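Local coordinates for CurJ (Moorea producens 3L, PDB 5TZ6), which catalyses vinylogous dehydration as a polyketide synthase dehydratase domain in curacin biosynthesis, at the interface of chains A and B. Sequence-based numbering; all coordinates share one arbitrary frame. Chains: chain A/B, CurJ.

The interface of chains A and B. Residues chain A 17-20; chain B 93, 108, 110, 131.
B:Gln93, on strand 90-98, reaches across to the A:Gln17-A:Ser18 stretch of the partner and grips it with both ends of its amide. From CB the chain runs out extended (chi2 176°), and CG leads on to CD, which lies in the plane of the B:Phe110 ring, at its edge. At the tip, NE2 donates to the backbone carbonyl O of A:Gln17 at 3.1 Å, with that oxygen close to the amide plane. OE1 accepts from the hydroxyl OG of A:Ser18 at 2.7 Å, the donor tilted 22° from the carbonyl plane. The hydroxyl is held from its own side too: the backbone N of A:Leu20 donates to OG at 3.2 Å, closing a tight turn around A:Pro19. With an alanine at B:Gln93, the A:Gln17 carbonyl and the A:Ser18 hydroxyl are likely to lose the amide that ties them to chain B, leaving this end of the loop less firmly held.

Past the turn, A:Pro19 packs between B:Trp131 and B:Phe110. Its CB lies over the five-membered ring of B:Trp131, 3.4 Å from the centroid, while CD rests 3.6 Å from CE1 of B:Phe110. The A:Leu20 side chain runs at about a right angle to that of B:Trp131 and sets CD1 over the face of the six-membered ring, 3.9 Å from CD1 of B:Ile108. Repeated with the chains exchanged, this polar clamp and proline-tryptophan packing probably help hold the two-fold dehydratase pair together, if the crystal dimer is the biological one.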
loop_
_atom_site.group_PDB
_atom_site.type_symbol
_atom_site.label_atom_id
_atom_site.label_comp_id
_atom_site.label_asym_id
_atom_site.label_seq_id
_atom_site.Cartn_x
_atom_site.Cartn_y
_atom_site.Cartn_z
ATOM N N GLN A 17 5.896 1.748 -0.630
ATOM C CA GLN A 17 7.138 2.111 0.029
ATOM C C GLN A 17 7.081 3.588 0.377
ATOM O O GLN A 17 6.281 4.347 -0.178
ATOM C CB GLN A 17 8.360 1.780 -0.835
ATOM C CG GLN A 17 8.442 2.522 -2.145
ATOM C CD GLN A 17 9.641 2.087 -2.960
ATOM O OE1 GLN A 17 9.498 1.509 -4.038
ATOM N NE2 GLN A 17 10.836 2.363 -2.446
ATOM N N SER A 18 7.939 3.985 1.319
ATOM C CA SER A 18 7.901 5.319 1.898
ATOM C C SER A 18 9.289 5.728 2.362
ATOM O O SER A 18 10.043 4.879 2.863
ATOM C CB SER A 18 6.923 5.385 3.077
ATOM O OG SER A 18 6.962 6.651 3.714
ATOM N N PRO A 19 9.658 7.002 2.202
ATOM C CA PRO A 19 10.924 7.489 2.767
ATOM C C PRO A 19 11.049 7.240 4.264
ATOM O O PRO A 19 12.160 7.247 4.803
ATOM C CB PRO A 19 10.890 8.991 2.457
ATOM C CG PRO A 19 9.981 9.118 1.289
ATOM C CD PRO A 19 8.940 8.050 1.458
ATOM N N LEU A 20 9.921 7.017 4.942
ATOM C CA LEU A 20 9.889 6.795 6.383
ATOM C C LEU A 20 9.774 5.320 6.746
ATOM O O LEU A 20 9.419 4.991 7.882
ATOM C CB LEU A 20 8.739 7.580 7.016
ATOM C CG LEU A 20 9.036 9.048 7.335
ATOM C CD1 LEU A 20 9.615 9.762 6.117
ATOM C CD2 LEU A 20 7.789 9.767 7.842
ATOM N N GLN B 93 2.003 11.423 1.546
ATOM C CA GLN B 93 1.746 10.365 2.507
ATOM C C GLN B 93 1.570 10.959 3.892
ATOM O O GLN B 93 2.279 11.897 4.275
ATOM C CB GLN B 93 2.878 9.334 2.531
ATOM C CG GLN B 93 3.032 8.539 1.245
ATOM C CD GLN B 93 4.217 7.598 1.293
ATOM O OE1 GLN B 93 5.168 7.823 2.044
ATOM N NE2 GLN B 93 4.164 6.530 0.499
ATOM N N ILE B 108 4.103 14.202 4.439
ATOM C CA ILE B 108 5.256 14.347 3.564
ATOM C C ILE B 108 4.796 14.224 2.117
ATOM O O ILE B 108 3.682 13.786 1.827
ATOM C CB ILE B 108 6.348 13.295 3.858
ATOM C CG1 ILE B 108 5.869 11.912 3.407
ATOM C CG2 ILE B 108 6.724 13.298 5.340
ATOM C CD1 ILE B 108 6.911 10.818 3.511
ATOM N N PHE B 110 6.622 13.714 -2.177
ATOM C CA PHE B 110 7.760 13.450 -3.048
ATOM C C PHE B 110 7.223 13.192 -4.448
ATOM O O PHE B 110 6.063 12.816 -4.618
ATOM C CB PHE B 110 8.591 12.261 -2.549
ATOM C CG PHE B 110 7.782 11.017 -2.291
ATOM C CD1 PHE B 110 7.284 10.750 -1.027
ATOM C CD2 PHE B 110 7.528 10.112 -3.307
ATOM C CE1 PHE B 110 6.546 9.608 -0.782
ATOM C CE2 PHE B 110 6.790 8.968 -3.069
ATOM C CZ PHE B 110 6.298 8.716 -1.804
ATOM N N TRP B 131 12.668 13.952 -0.563
ATOM C CA TRP B 131 11.316 14.110 -0.046
ATOM C C TRP B 131 11.268 15.334 0.855
ATOM O O TRP B 131 12.297 15.906 1.220
ATOM C CB TRP B 131 10.861 12.854 0.703
ATOM C CG TRP B 131 11.830 12.364 1.744
ATOM C CD1 TRP B 131 13.018 11.719 1.528
ATOM C CD2 TRP B 131 11.681 12.458 3.165
ATOM N NE1 TRP B 131 13.617 11.413 2.726
ATOM C CE2 TRP B 131 12.816 11.856 3.746
ATOM C CE3 TRP B 131 10.697 12.994 4.002
ATOM C CZ2 TRP B 131 12.994 11.776 5.125
ATOM C CZ3 TRP B 131 10.877 12.915 5.371
ATOM C CH2 TRP B 131 12.016 12.313 5.919
#